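Local coordinates for integron cassette protein Vpc_cass2 (Vibrio paracholerae, PDB 3JRT), which is of unknown function but forms an all-helical two-subunit assembly, encoded by a mobile gene cassette of a Vibrio integron, at residues I31-T43 and L177-S189. Residues are numbered along the deposited sequence; the frame is centred on the assembly and turned at random.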
loop_
_atom_site.group_PDB
_atom_site.type_symbol
_atom_site.label_atom_id
_atom_site.label_comp_id
_atom_site.label_asym_id
_atom_site.label_seq_id
_atom_site.Cartn_x
_atom_site.Cartn_y
_atom_site.Cartn_z
ATOM N N ILE A 31 -13.499 -9.154 13.556
ATOM C CA ILE A 31 -14.301 -8.175 12.850
ATOM C C ILE A 31 -14.105 -6.760 13.398
ATOM O O ILE A 31 -13.902 -5.831 12.626
ATOM C CB ILE A 31 -15.793 -8.572 12.839
ATOM C CG1 ILE A 31 -16.003 -9.810 11.967
ATOM C CG2 ILE A 31 -16.659 -7.439 12.305
ATOM C CD1 ILE A 31 -17.384 -10.434 12.122
ATOM N N GLU A 32 -14.147 -6.583 14.714
ATOM C CA GLU A 32 -13.865 -5.260 15.279
ATOM C C GLU A 32 -12.487 -4.781 14.835
ATOM O O GLU A 32 -12.316 -3.614 14.482
ATOM C CB GLU A 32 -13.946 -5.263 16.807
ATOM C CG GLU A 32 -13.919 -3.870 17.455
ATOM C CD GLU A 32 -12.511 -3.293 17.617
ATOM O OE1 GLU A 32 -11.530 -4.070 17.615
ATOM O OE2 GLU A 32 -12.383 -2.055 17.757
ATOM N N GLU A 33 -11.510 -5.685 14.858
ATOM C CA GLU A 33 -10.145 -5.357 14.462
ATOM C C GLU A 33 -10.072 -4.844 13.031
ATOM O O GLU A 33 -9.540 -3.774 12.762
ATOM C CB GLU A 33 -9.242 -6.579 14.590
ATOM C CG GLU A 33 -8.834 -6.863 16.012
ATOM C CD GLU A 33 -7.896 -8.042 16.135
ATOM O OE1 GLU A 33 -7.802 -8.850 15.181
ATOM O OE2 GLU A 33 -7.255 -8.155 17.198
ATOM N N ILE A 34 -10.603 -5.640 12.119
ATOM C CA ILE A 34 -10.560 -5.342 10.711
ATOM C C ILE A 34 -11.301 -4.039 10.406
ATOM O O ILE A 34 -10.784 -3.176 9.684
ATOM C CB ILE A 34 -11.133 -6.492 9.918
ATOM C CG1 ILE A 34 -10.206 -7.711 10.042
ATOM C CG2 ILE A 34 -11.311 -6.094 8.462
ATOM C CD1 ILE A 34 -10.807 -9.004 9.490
ATOM N N LEU A 35 -12.483 -3.875 10.987
ATOM C CA LEU A 35 -13.242 -2.649 10.787
ATOM C C LEU A 35 -12.426 -1.448 11.211
ATOM O O LEU A 35 -12.365 -0.451 10.501
ATOM C CB LEU A 35 -14.567 -2.682 11.554
ATOM C CG LEU A 35 -15.641 -3.642 11.029
ATOM C CD1 LEU A 35 -16.826 -3.684 11.977
ATOM C CD2 LEU A 35 -16.100 -3.269 9.621
ATOM N N SER A 36 -11.803 -1.550 12.381
ATOM C CA SER A 36 -11.004 -0.462 12.928
ATOM C C SER A 36 -9.833 -0.139 12.029
ATOM O O SER A 36 -9.518 1.021 11.809
ATOM C CB SER A 36 -10.520 -0.790 14.350
ATOM O OG SER A 36 -11.596 -0.701 15.273
ATOM N N GLY A 37 -9.184 -1.177 11.514
ATOM C CA GLY A 37 -8.088 -0.990 10.593
ATOM C C GLY A 37 -8.547 -0.283 9.326
ATOM O O GLY A 37 -7.874 0.620 8.841
ATOM N N LEU A 38 -9.690 -0.708 8.793
ATOM C CA LEU A 38 -10.270 -0.103 7.592
ATOM C C LEU A 38 -10.500 1.387 7.773
ATOM O O LEU A 38 -10.150 2.169 6.899
ATOM C CB LEU A 38 -11.593 -0.763 7.221
ATOM C CG LEU A 38 -11.511 -2.166 6.633
ATOM C CD1 LEU A 38 -12.908 -2.793 6.483
ATOM C CD2 LEU A 38 -10.808 -2.075 5.313
ATOM N N ILE A 39 -11.093 1.770 8.902
ATOM C CA ILE A 39 -11.366 3.178 9.199
ATOM C C ILE A 39 -10.068 3.988 9.168
ATOM O O ILE A 39 -9.999 5.056 8.559
ATOM C CB ILE A 39 -12.045 3.353 10.575
ATOM C CG1 ILE A 39 -13.496 2.883 10.539
ATOM C CG2 ILE A 39 -11.971 4.806 11.073
ATOM C CD1 ILE A 39 -14.070 2.588 11.932
ATOM N N GLY A 40 -9.039 3.473 9.819
ATOM C CA GLY A 40 -7.785 4.199 9.924
ATOM C C GLY A 40 -7.001 4.257 8.630
ATOM O O GLY A 40 -6.446 5.303 8.295
ATOM N N ASP A 41 -6.946 3.136 7.907
ATOM C CA ASP A 41 -6.185 3.083 6.661
ATOM C C ASP A 41 -6.846 3.893 5.535
ATOM O O ASP A 41 -6.165 4.581 4.795
ATOM C CB ASP A 41 -5.897 1.639 6.235
ATOM C CG ASP A 41 -5.053 0.873 7.274
ATOM O OD1 ASP A 41 -4.362 1.524 8.084
ATOM O OD2 ASP A 41 -5.071 -0.377 7.285
ATOM N N LEU A 42 -8.167 3.828 5.423
ATOM C CA LEU A 42 -8.869 4.599 4.403
ATOM C C LEU A 42 -8.769 6.084 4.739
ATOM O O LEU A 42 -8.547 6.901 3.874
ATOM C CB LEU A 42 -10.332 4.176 4.297
ATOM C CG LEU A 42 -10.630 2.830 3.638
ATOM C CD1 LEU A 42 -12.059 2.371 3.973
ATOM C CD2 LEU A 42 -10.413 2.879 2.128
ATOM N N THR A 43 -8.892 6.422 6.012
ATOM C CA THR A 43 -8.852 7.822 6.408
ATOM C C THR A 43 -7.473 8.418 6.148
ATOM O O THR A 43 -7.360 9.536 5.675
ATOM C CB THR A 43 -9.243 7.986 7.902
ATOM O OG1 THR A 43 -10.595 7.564 8.073
ATOM C CG2 THR A 43 -9.088 9.439 8.390
ATOM N N LEU A 177 -17.994 5.988 3.019
ATOM C CA LEU A 177 -17.537 4.644 3.311
ATOM C C LEU A 177 -17.015 4.522 4.737
ATOM O O LEU A 177 -17.387 3.614 5.461
ATOM C CB LEU A 177 -16.421 4.262 2.341
ATOM C CG LEU A 177 -15.916 2.825 2.432
ATOM C CD1 LEU A 177 -17.102 1.883 2.498
ATOM C CD2 LEU A 177 -15.027 2.491 1.238
ATOM N N VAL A 178 -16.201 5.458 5.146
ATOM C CA VAL A 178 -15.601 5.405 6.442
ATOM C C VAL A 178 -16.639 5.617 7.532
ATOM O O VAL A 178 -16.575 4.996 8.548
ATOM C CB VAL A 178 -14.455 6.406 6.559
ATOM C CG1 VAL A 178 -14.247 6.787 7.941
ATOM C CG2 VAL A 178 -13.223 5.843 6.017
ATOM N N GLY A 179 -17.602 6.482 7.306
ATOM C CA GLY A 179 -18.675 6.702 8.262
ATOM C C GLY A 179 -19.517 5.452 8.438
ATOM O O GLY A 179 -19.900 5.098 9.552
ATOM N N VAL A 180 -19.787 4.773 7.329
ATOM C CA VAL A 180 -20.539 3.532 7.355
ATOM C C VAL A 180 -19.747 2.456 8.073
ATOM O O VAL A 180 -20.305 1.663 8.826
ATOM C CB VAL A 180 -20.914 3.072 5.927
ATOM C CG1 VAL A 180 -21.317 1.619 5.914
ATOM C CG2 VAL A 180 -22.043 3.948 5.374
ATOM N N ILE A 181 -18.439 2.437 7.859
ATOM C CA ILE A 181 -17.633 1.401 8.466
ATOM C C ILE A 181 -17.567 1.658 9.963
ATOM O O ILE A 181 -17.497 0.719 10.750
ATOM C CB ILE A 181 -16.221 1.320 7.857
ATOM C CG1 ILE A 181 -16.287 0.749 6.438
ATOM C CG2 ILE A 181 -15.299 0.455 8.742
ATOM C CD1 ILE A 181 -14.974 0.756 5.733
ATOM N N GLU A 182 -17.607 2.937 10.340
ATOM C CA GLU A 182 -17.666 3.349 11.738
ATOM C C GLU A 182 -19.029 3.017 12.371
ATOM O O GLU A 182 -19.114 2.678 13.552
ATOM C CB GLU A 182 -17.376 4.844 11.844
ATOM C CG GLU A 182 -17.306 5.368 13.261
ATOM C CD GLU A 182 -16.639 6.728 13.345
ATOM O OE1 GLU A 182 -16.258 7.269 12.284
ATOM O OE2 GLU A 182 -16.498 7.254 14.472
ATOM N N LEU A 183 -20.092 3.115 11.576
ATOM C CA LEU A 183 -21.429 2.736 12.019
ATOM C C LEU A 183 -21.441 1.289 12.477
ATOM O O LEU A 183 -22.079 0.944 13.481
ATOM C CB LEU A 183 -22.428 2.896 10.877
ATOM C CG LEU A 183 -23.611 3.831 11.097
ATOM C CD1 LEU A 183 -23.140 5.178 11.609
ATOM C CD2 LEU A 183 -24.403 3.979 9.805
ATOM N N LEU A 184 -20.740 0.442 11.727
ATOM C CA LEU A 184 -20.667 -0.984 12.036
ATOM C C LEU A 184 -19.735 -1.238 13.215
ATOM O O LEU A 184 -20.102 -1.931 14.159
ATOM C CB LEU A 184 -20.200 -1.787 10.822
ATOM C CG LEU A 184 -20.916 -1.483 9.510
ATOM C CD1 LEU A 184 -20.402 -2.380 8.410
ATOM C CD2 LEU A 184 -22.400 -1.667 9.672
ATOM N N ARG A 185 -18.532 -0.668 13.174
ATOM C CA ARG A 185 -17.596 -0.898 14.265
ATOM C C ARG A 185 -18.257 -0.603 15.614
ATOM O O ARG A 185 -18.278 -1.454 16.491
ATOM C CB ARG A 185 -16.319 -0.070 14.113
ATOM C CG ARG A 185 -15.263 -0.410 15.176
ATOM C CD ARG A 185 -14.340 0.759 15.424
ATOM N NE ARG A 185 -15.098 1.975 15.694
ATOM C CZ ARG A 185 -14.558 3.187 15.762
ATOM N NH1 ARG A 185 -13.253 3.336 15.586
ATOM N NH2 ARG A 185 -15.320 4.248 16.006
ATOM N N ASP A 186 -18.803 0.603 15.750
ATOM C CA ASP A 186 -19.442 1.058 16.976
ATOM C C ASP A 186 -20.577 0.145 17.431
ATOM O O ASP A 186 -20.811 -0.019 18.628
ATOM C CB ASP A 186 -19.994 2.470 16.789
ATOM C CG ASP A 186 -18.919 3.529 16.823
ATOM O OD1 ASP A 186 -17.718 3.169 16.840
ATOM O OD2 ASP A 186 -19.284 4.727 16.828
ATOM N N ALA A 187 -21.303 -0.424 16.481
ATOM C CA ALA A 187 -22.364 -1.349 16.832
ATOM C C ALA A 187 -21.748 -2.638 17.358
ATOM O O ALA A 187 -22.142 -3.147 18.413
ATOM C CB ALA A 187 -23.249 -1.627 15.630
ATOM N N VAL A 188 -20.775 -3.161 16.620
ATOM C CA VAL A 188 -20.090 -4.387 17.006
ATOM C C VAL A 188 -19.473 -4.272 18.403
ATOM O O VAL A 188 -19.398 -5.255 19.138
ATOM C CB VAL A 188 -19.028 -4.784 15.963
ATOM C CG1 VAL A 188 -18.028 -5.774 16.550
ATOM C CG2 VAL A 188 -19.708 -5.352 14.719
ATOM N N SER A 189 -19.102 -3.073 18.790
ATOM C CA SER A 189 -18.621 -2.870 20.128
ATOM C C SER A 189 -19.800 -2.901 21.093
ATOM O O SER A 189 -20.231 -1.878 21.617
ATOM C CB SER A 189 -17.857 -1.568 20.206
ATOM O OG SER A 189 -16.660 -1.715 19.487
#
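Ile-181 pushes into a hollow of segment 31-43 lined by Leu-35, Leu-38, Ile-39 and Leu-42, and here the packing is close. Its CG2 branch lies 3.5 Å from Ile-39 CG1, the two side chains running past one another head to tail. The other branch reaches toward Leu-38 and Leu-42, bringing Ile-181 CD1 to 3.8 Å from Leu-42 CD1. Leu-35 answers from the facing helix, seated among Ile-181, Leu-184, Arg-185 and Val-188, with its CD1 3.7 Å from the amide N of Arg-185. Tyr-85 and Leu-88 of helix 64-91 touch Ile-181 and Leu-35 in turn.

Toward solvent the contact turns polar. Arg-185 CD lies 3.1 Å from Ser-36 OG, and Ile-39 CD1 sits over one face of the Arg-185 guanidinium, nearer its edge than its centre. A bend at chi3 (51°) turns this head back to its own helix, where NE and NH2 both grip Asp-186 OD1, NH2 at 2.8 Å. Glu-182, whose carboxylate also pairs with Lys-173, extends the salt-bridge network. Looser is the end where Glu-32 meets Val-188 and Ser-189, with Glu-32 CG 4.0 Å from Ser-189 OG. No hydrogen bond links the two segments.

With axes 9.3 Å apart and an angle of 157° between their directions, the segments form an antiparallel helix pair with knobs-into-holes packing, which lays the C-terminal helix against helix 27-53 in this all-helical fold.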